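Local coordinates for protein formate-dependent phosphoribosylglycinamide formyltransferase (Mycobacterium tuberculosis H37Rv, PDB 6KHR) that belongs to the ATP-grasp superfamily and combines an N-terminal parallel-sheet region with an ATP-grasp domain and a large antiparallel sheet, at residues A[74-79]-A[97-102]; A[167-172]-A[216-221]; A[342-347]-A[393-398]. All coordinates share one frame; numbering follows the deposited sequence.

Contact 1. Residues A[74-79]-A[97-102]; sequences TMTDAE and TAAVSV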
loop_
_atom_site.group_PDB
_atom_site.type_symbol
_atom_site.label_atom_id
_atom_site.label_comp_id
_atom_site.label_asym_id
_atom_site.label_seq_id
_atom_site.Cartn_x
_atom_site.Cartn_y
_atom_site.Cartn_z
ATOM N N THR A 74 6.285 7.495 -27.573
ATOM C CA THR A 74 6.963 6.248 -27.890
ATOM C C THR A 74 8.306 6.299 -27.187
ATOM O O THR A 74 9.244 6.944 -27.650
ATOM C CB THR A 74 7.117 6.072 -29.393
ATOM O OG1 THR A 74 5.854 6.329 -30.024
ATOM C CG2 THR A 74 7.559 4.651 -29.716
ATOM N N MET A 75 8.392 5.654 -26.027
ATOM C CA MET A 75 9.606 5.749 -25.225
ATOM C C MET A 75 10.792 5.064 -25.891
ATOM O O MET A 75 11.944 5.410 -25.598
ATOM C CB MET A 75 9.334 5.163 -23.845
ATOM C CG MET A 75 8.179 5.857 -23.162
ATOM S SD MET A 75 7.857 5.223 -21.516
ATOM C CE MET A 75 7.331 3.552 -21.912
ATOM N N THR A 76 10.526 4.112 -26.776
ATOM C CA THR A 76 11.542 3.503 -27.633
ATOM C C THR A 76 11.931 4.414 -28.792
ATOM O O THR A 76 12.151 3.942 -29.906
ATOM C CB THR A 76 11.020 2.164 -28.144
ATOM O OG1 THR A 76 9.868 2.385 -28.964
ATOM C CG2 THR A 76 10.614 1.261 -26.983
ATOM N N ASP A 77 11.995 5.722 -28.557
ATOM C CA ASP A 77 12.400 6.697 -29.567
ATOM C C ASP A 77 13.332 7.687 -28.885
ATOM O O ASP A 77 12.888 8.486 -28.053
ATOM C CB ASP A 77 11.193 7.409 -30.177
ATOM C CG ASP A 77 11.547 8.204 -31.419
ATOM O OD1 ASP A 77 12.673 8.742 -31.499
ATOM O OD2 ASP A 77 10.690 8.295 -32.321
ATOM N N ALA A 78 14.617 7.639 -29.245
ATOM C CA ALA A 78 15.617 8.385 -28.490
ATOM C C ALA A 78 15.419 9.886 -28.639
ATOM O O ALA A 78 15.628 10.636 -27.681
ATOM C CB ALA A 78 17.019 7.973 -28.930
ATOM N N GLU A 79 15.021 10.338 -29.826
ATOM C CA GLU A 79 14.717 11.752 -30.018
ATOM C C GLU A 79 13.459 12.147 -29.260
ATOM O O GLU A 79 13.467 13.113 -28.486
ATOM C CB GLU A 79 14.549 12.051 -31.509
ATOM C CG GLU A 79 15.778 11.782 -32.364
ATOM C CD GLU A 79 16.706 12.984 -32.455
ATOM O OE1 GLU A 79 16.655 13.836 -31.543
ATOM O OE2 GLU A 79 17.478 13.083 -33.437
ATOM N N THR A 97 10.172 0.417 -16.933
ATOM C CA THR A 97 9.867 -0.607 -17.960
ATOM C C THR A 97 11.147 -1.025 -18.671
ATOM O O THR A 97 12.181 -0.434 -18.398
ATOM C CB THR A 97 8.850 -0.120 -18.987
ATOM O OG1 THR A 97 8.655 -1.211 -19.876
ATOM C CG2 THR A 97 9.354 1.026 -19.821
ATOM N N ALA A 98 11.058 -2.030 -19.534
ATOM C CA ALA A 98 12.237 -2.486 -20.300
ATOM C C ALA A 98 12.206 -1.848 -21.685
ATOM O O ALA A 98 13.258 -1.664 -22.273
ATOM C CB ALA A 98 12.256 -3.989 -20.392
ATOM N N ALA A 99 11.026 -1.459 -22.147
ATOM C CA ALA A 99 10.889 -0.826 -23.473
ATOM C C ALA A 99 11.331 0.633 -23.400
ATOM O O ALA A 99 10.476 1.497 -23.481
ATOM C CB ALA A 99 9.450 -0.898 -23.885
ATOM N N VAL A 100 12.624 0.905 -23.328
ATOM C CA VAL A 100 13.011 2.330 -23.206
ATOM C C VAL A 100 14.266 2.576 -24.026
ATOM O O VAL A 100 14.949 1.616 -24.334
ATOM C CB VAL A 100 13.292 2.630 -21.733
ATOM C CG1 VAL A 100 14.665 2.132 -21.367
ATOM C CG2 VAL A 100 13.168 4.102 -21.413
ATOM N N SER A 101 14.543 3.834 -24.344
ATOM C CA SER A 101 15.778 4.150 -25.089
ATOM C C SER A 101 16.894 4.310 -24.078
ATOM O O SER A 101 16.883 5.283 -23.352
ATOM C CB SER A 101 15.651 5.392 -25.915
ATOM O OG SER A 101 16.920 6.012 -26.092
ATOM N N VAL A 102 17.816 3.367 -24.056
ATOM C CA VAL A 102 18.947 3.453 -23.101
ATOM C C VAL A 102 19.847 4.575 -23.589
ATOM O O VAL A 102 20.442 5.252 -22.763
ATOM C CB VAL A 102 19.685 2.113 -23.045
ATOM C CG1 VAL A 102 19.058 1.213 -22.008
ATOM C CG2 VAL A 102 19.647 1.438 -24.401
#
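M75 carries the largest share of this surface contact between the turn leading into helix 78-88 and the loop after strand 92-95. Its CG stands beside the backbone N, anti to the carbonyl carbon; the chain stays extended to SD, and a bend at chi3 (-66°) then brings CE to meet T97 CG2 tip to tip at 3.9 Å. CB of M75 lies beside A99 O, at 3.9 Å; elsewhere M75 rests on V55 and D56 of strand 51-56. T76 follows with chi1 at 64°, which places OG1 in the crowded position between N and the carbonyl carbon and leaves CG2 to do the touching: T76 CG2 lies 3.5 Å from A99 O and 4.0 Å from A99 CB. The loop contains an ST turn, in which T97 OG1, anti to the backbone N, accepts from A99 N at 3.3 Å, and an inverse gamma turn centred on A99. At the other end S101 OG, anti to its own N, comes within 3.5 Å of A78 CB, yet its polar partner is A104 N, which it caps at the start of helix 102-109. D77 is the matching N-cap of helix 78-88, its CB directed away from the loop and OD1 accepting weakly from E79 N and E80 N. The one bond between the segments, S101 N to M75 O, is weak at 3.3 Å and 123°; M75 O also takes a weak bond from D77 N. The contact therefore rests mainly on van der Waals touches, of M75 CB and T76 CG2 on A99 O and of M75 CE on T97 CG2, while D77 OD1 and S101 OG are engaged by their own helix starts.

Contact 2. Residues A[167-172]-A[216-221]; sequences FPLLVS and AESVVE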
loop_
_atom_site.group_PDB
_atom_site.type_symbol
_atom_site.label_atom_id
_atom_site.label_comp_id
_atom_site.label_asym_id
_atom_site.label_seq_id
_atom_site.Cartn_x
_atom_site.Cartn_y
_atom_site.Cartn_z
ATOM N N PHE A 167 24.282 -34.214 -20.938
ATOM C CA PHE A 167 22.865 -33.824 -21.088
ATOM C C PHE A 167 22.180 -33.794 -19.729
ATOM O O PHE A 167 22.683 -34.435 -18.838
ATOM C CB PHE A 167 22.208 -34.783 -22.076
ATOM C CG PHE A 167 22.619 -34.532 -23.497
ATOM C CD1 PHE A 167 22.024 -33.533 -24.233
ATOM C CD2 PHE A 167 23.606 -35.289 -24.094
ATOM C CE1 PHE A 167 22.409 -33.299 -25.535
ATOM C CE2 PHE A 167 23.982 -35.055 -25.397
ATOM C CZ PHE A 167 23.382 -34.062 -26.116
ATOM N N PRO A 168 21.032 -33.108 -19.559
ATOM C CA PRO A 168 20.429 -32.309 -20.612
ATOM C C PRO A 168 21.034 -30.916 -20.711
ATOM O O PRO A 168 21.700 -30.531 -19.806
ATOM C CB PRO A 168 19.019 -32.062 -20.103
ATOM C CG PRO A 168 19.205 -32.035 -18.632
ATOM C CD PRO A 168 20.215 -33.125 -18.365
ATOM N N LEU A 169 20.756 -30.243 -21.826
ATOM C CA LEU A 169 21.193 -28.855 -22.102
ATOM C C LEU A 169 19.951 -27.991 -22.274
ATOM O O LEU A 169 18.866 -28.519 -22.440
ATOM C CB LEU A 169 22.027 -28.827 -23.370
ATOM C CG LEU A 169 23.520 -28.942 -23.141
ATOM C CD1 LEU A 169 24.274 -28.822 -24.446
ATOM C CD2 LEU A 169 23.976 -27.879 -22.181
ATOM N N LEU A 170 20.133 -26.690 -22.248
ATOM C CA LEU A 170 18.980 -25.781 -22.296
ATOM C C LEU A 170 19.215 -24.825 -23.444
ATOM O O LEU A 170 19.501 -23.680 -23.186
ATOM C CB LEU A 170 18.995 -25.010 -20.981
ATOM C CG LEU A 170 17.698 -25.028 -20.201
ATOM C CD1 LEU A 170 16.569 -24.477 -21.053
ATOM C CD2 LEU A 170 17.399 -26.438 -19.735
ATOM N N VAL A 171 19.094 -25.302 -24.669
ATOM C CA VAL A 171 19.383 -24.393 -25.802
ATOM C C VAL A 171 18.283 -23.348 -25.880
ATOM O O VAL A 171 17.144 -23.698 -25.970
ATOM C CB VAL A 171 19.569 -25.132 -27.126
ATOM C CG1 VAL A 171 18.241 -25.619 -27.648
ATOM C CG2 VAL A 171 20.214 -24.207 -28.130
ATOM N N SER A 172 18.692 -22.098 -25.873
ATOM C CA SER A 172 17.821 -20.950 -25.871
ATOM C C SER A 172 18.354 -19.939 -26.870
ATOM O O SER A 172 19.578 -19.798 -27.022
ATOM C CB SER A 172 17.748 -20.314 -24.475
ATOM O OG SER A 172 17.229 -19.003 -24.545
ATOM N N ALA A 216 23.653 -21.706 -24.552
ATOM C CA ALA A 216 23.522 -23.077 -24.083
ATOM C C ALA A 216 23.810 -23.132 -22.588
ATOM O O ALA A 216 24.835 -22.614 -22.135
ATOM C CB ALA A 216 24.468 -24.011 -24.835
ATOM N N GLU A 217 22.913 -23.768 -21.833
ATOM C CA GLU A 217 23.022 -23.869 -20.383
ATOM C C GLU A 217 22.982 -25.328 -19.957
ATOM O O GLU A 217 22.136 -26.096 -20.427
ATOM C CB GLU A 217 21.899 -23.104 -19.677
ATOM C CG GLU A 217 22.129 -21.607 -19.575
ATOM C CD GLU A 217 21.208 -20.949 -18.565
ATOM O OE1 GLU A 217 20.336 -20.149 -18.971
ATOM O OE2 GLU A 217 21.355 -21.242 -17.361
ATOM N N SER A 218 23.904 -25.710 -19.082
ATOM C CA SER A 218 23.803 -26.988 -18.399
ATOM C C SER A 218 22.737 -26.894 -17.319
ATOM O O SER A 218 22.589 -25.859 -16.661
ATOM C CB SER A 218 25.142 -27.388 -17.787
ATOM O OG SER A 218 25.941 -28.049 -18.747
ATOM N N VAL A 219 21.988 -27.978 -17.148
ATOM C CA VAL A 219 20.852 -27.995 -16.240
ATOM C C VAL A 219 21.280 -28.555 -14.895
ATOM O O VAL A 219 21.929 -29.608 -14.818
ATOM C CB VAL A 219 19.699 -28.807 -16.824
ATOM C CG1 VAL A 219 18.474 -28.656 -15.943
ATOM C CG2 VAL A 219 19.422 -28.319 -18.191
ATOM N N VAL A 220 20.909 -27.847 -13.834
ATOM C CA VAL A 220 21.307 -28.174 -12.475
ATOM C C VAL A 220 20.058 -28.431 -11.649
ATOM O O VAL A 220 18.982 -27.897 -11.923
ATOM C CB VAL A 220 22.152 -27.052 -11.834
ATOM C CG1 VAL A 220 23.098 -27.640 -10.801
ATOM C CG2 VAL A 220 22.909 -26.266 -12.895
ATOM N N GLU A 221 20.209 -29.258 -10.627
ATOM C CA GLU A 221 19.087 -29.538 -9.747
ATOM C C GLU A 221 18.793 -28.314 -8.889
ATOM O O GLU A 221 19.708 -27.639 -8.408
ATOM C CB GLU A 221 19.392 -30.751 -8.877
ATOM C CG GLU A 221 18.189 -31.296 -8.154
ATOM C CD GLU A 221 18.565 -32.379 -7.163
ATOM O OE1 GLU A 221 19.707 -32.333 -6.649
ATOM O OE2 GLU A 221 17.724 -33.272 -6.905
#
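V219 gives up the most surface here, followed by L170 and L169, and a single bridge between L169 and S218 brings the two backbones together. V219 points toward the 167-172 segment with CG1 anti to its backbone N and CG2 beside that N, so CB and CG2 face the ring of P168; P168 CG lies 3.7 Å from V219 CB, the two groups crossing at about a right angle. A cis peptide bond precedes P168. L170 also points toward its partner segment: its CB meets E217 CB at 3.7 Å, and its branched end lies near V219. L169 sets off from the backbone away from the other segment, but the end of the chain returns, so that CD2 lies against the carbonyl of E217 and 4.0 Å from S218 OG. The same E217 O accepts a weak hydrogen bond from L170 N (2.8 Å, 124°) and receives a CA-H...O contact from L169 CA at 3.4 Å. E217 O thus meets three groups of L169 and L170: a weak N-H, a CA-H and the methyl CD2. Around the pair, helix 155-165 covers one side, with V161 on L169 and A165 on S218. Strand 214-217 is the middle of a three-stranded antiparallel sheet: A216 bonds through its backbone to W150 of strand 149-152, while C215 bonds to S172 at the start of strand 172-173.

Contact 3. Residues A[342-347]-A[393-398]; sequences MISPGA and LATAPE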
loop_
_atom_site.group_PDB
_atom_site.type_symbol
_atom_site.label_atom_id
_atom_site.label_comp_id
_atom_site.label_asym_id
_atom_site.label_seq_id
_atom_site.Cartn_x
_atom_site.Cartn_y
_atom_site.Cartn_z
ATOM N N MET A 342 9.830 -7.264 8.579
ATOM C CA MET A 342 8.674 -8.053 8.164
ATOM C C MET A 342 7.519 -7.937 9.155
ATOM O O MET A 342 7.715 -8.008 10.375
ATOM C CB MET A 342 9.053 -9.530 8.014
ATOM C CG MET A 342 9.946 -9.776 6.835
ATOM S SD MET A 342 9.872 -11.452 6.225
ATOM C CE MET A 342 8.119 -11.696 5.915
ATOM N N ILE A 343 6.309 -7.779 8.621
ATOM C CA ILE A 343 5.112 -7.829 9.458
ATOM C C ILE A 343 4.854 -9.261 9.925
ATOM O O ILE A 343 4.650 -9.524 11.113
ATOM C CB ILE A 343 3.899 -7.283 8.680
ATOM C CG1 ILE A 343 4.034 -5.786 8.396
ATOM C CG2 ILE A 343 2.599 -7.552 9.445
ATOM C CD1 ILE A 343 2.919 -5.290 7.447
ATOM N N SER A 344 4.873 -10.207 8.994
ATOM C CA SER A 344 4.382 -11.558 9.215
ATOM C C SER A 344 4.645 -12.369 7.943
ATOM O O SER A 344 4.783 -11.788 6.862
ATOM C CB SER A 344 2.885 -11.552 9.555
ATOM O OG SER A 344 2.186 -12.576 8.876
ATOM N N PRO A 345 4.741 -13.696 8.048
ATOM C CA PRO A 345 4.819 -14.512 6.824
ATOM C C PRO A 345 3.640 -14.223 5.900
ATOM O O PRO A 345 2.553 -13.831 6.346
ATOM C CB PRO A 345 4.791 -15.957 7.347
ATOM C CG PRO A 345 5.290 -15.865 8.815
ATOM C CD PRO A 345 4.791 -14.498 9.292
ATOM N N GLY A 346 3.850 -14.404 4.591
ATOM C CA GLY A 346 2.792 -14.141 3.637
ATOM C C GLY A 346 2.995 -14.914 2.355
ATOM O O GLY A 346 4.041 -15.516 2.136
ATOM N N ALA A 347 1.971 -14.897 1.505
ATOM C CA ALA A 347 2.095 -15.468 0.169
ATOM C C ALA A 347 1.258 -14.662 -0.799
ATOM O O ALA A 347 0.334 -13.943 -0.412
ATOM C CB ALA A 347 1.660 -16.940 0.106
ATOM N N LEU A 393 -3.669 -12.209 -1.946
ATOM C CA LEU A 393 -2.698 -12.124 -0.863
ATOM C C LEU A 393 -3.269 -12.677 0.427
ATOM O O LEU A 393 -4.445 -12.477 0.731
ATOM C CB LEU A 393 -2.246 -10.682 -0.628
ATOM C CG LEU A 393 -1.681 -9.939 -1.839
ATOM C CD1 LEU A 393 -2.127 -8.480 -1.832
ATOM C CD2 LEU A 393 -0.190 -10.017 -1.810
ATOM N N ALA A 394 -2.416 -13.340 1.197
ATOM C CA ALA A 394 -2.750 -13.758 2.544
ATOM C C ALA A 394 -1.510 -13.636 3.415
ATOM O O ALA A 394 -0.379 -13.736 2.926
ATOM C CB ALA A 394 -3.243 -15.194 2.576
ATOM N N THR A 395 -1.727 -13.420 4.705
ATOM C CA THR A 395 -0.674 -13.597 5.687
ATOM C C THR A 395 -1.159 -14.592 6.724
ATOM O O THR A 395 -2.320 -14.964 6.736
ATOM C CB THR A 395 -0.264 -12.266 6.340
ATOM O OG1 THR A 395 -1.426 -11.623 6.885
ATOM C CG2 THR A 395 0.454 -11.348 5.300
ATOM N N ALA A 396 -0.262 -15.004 7.607
ATOM C CA ALA A 396 -0.503 -16.061 8.579
ATOM C C ALA A 396 0.690 -16.146 9.512
ATOM O O ALA A 396 1.770 -15.611 9.196
ATOM C CB ALA A 396 -0.696 -17.406 7.881
ATOM N N PRO A 397 0.554 -16.805 10.660
ATOM C CA PRO A 397 1.742 -17.066 11.489
ATOM C C PRO A 397 2.727 -17.996 10.834
ATOM O O PRO A 397 3.876 -18.044 11.278
ATOM C CB PRO A 397 1.170 -17.686 12.770
ATOM C CG PRO A 397 -0.254 -17.260 12.808
ATOM C CD PRO A 397 -0.701 -17.087 11.368
ATOM N N GLU A 398 2.344 -18.743 9.800
ATOM C CA GLU A 398 3.294 -19.605 9.105
ATOM C C GLU A 398 3.123 -19.481 7.603
ATOM O O GLU A 398 2.014 -19.254 7.097
ATOM C CB GLU A 398 3.149 -21.069 9.496
ATOM C CG GLU A 398 3.728 -21.410 10.840
ATOM C CD GLU A 398 2.809 -20.997 11.974
ATOM O OE1 GLU A 398 1.569 -21.206 11.867
ATOM O OE2 GLU A 398 3.331 -20.444 12.965
#
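Strands 346-351 and 390-395 run antiparallel here, with G346 and T395 as a non-hydrogen-bonded pair (CA atoms 4.1 Å apart) and A347 and A394 as a hydrogen-bonded pair. The latter is closed by A347 N to A394 O at 3.0 Å, nearly along the C=O axis, and A394 N to A347 O at 3.2 Å, in the carbonyl plane. Beyond the strand end A396 N still reaches P345 O at 3.3 Å, but from above the carbonyl plane, 39° out of it. T395 lies on the face to which one CA hydrogen of G346 points; its chi1 of 54° sets OG1 in the crowded position, where it bonds to E379 OE1, and turns CG2 to within 4.0 Å of G346 CA. S344 OG sits between two carbonyl oxygens, 3.1 Å from A396 O and 2.8 Å from P345 O. The ring of P345, the residue most covered here, comes up against the turn: its CG lies 3.6 Å from P397 O, CD faces A396 O, and V399 of helix 399-413 packs against the ring. Nearby, I343 packs on I343 of the second subunit. A347 and A394 occupy the other face, A347 against W260 and A394 against R405, whose NH1 also bonds to T395 O. Strand 256-261 flanks strand 346-351 on its other edge, through G346 and Q261. The arrangement is that of an antiparallel strand pair within the eight-stranded antiparallel sheet, handing over to helix 399-413 with E398 at its N-cap.

In the fold
The three contacts follow one another along the chain, each closing before the next opens, and none touches another. Contact 1 lies beyond the ends of strands 69-72 and 92-95 of the N-terminal parallel sheet. Contact 2 lies at the small three-stranded sheet within the ATP-grasp range, and contact 3 in the eight-stranded antiparallel sheet, where 346-351 and 390-395 join strands from the ATP-grasp range. The centres of contact 1 and contact 3 are about 37 Å apart, on opposite sides of the chain's centre. Contact 1 and contact 2 have their nearest atoms about 16 Å apart. Each thus belongs to a different part of this multidomain chain.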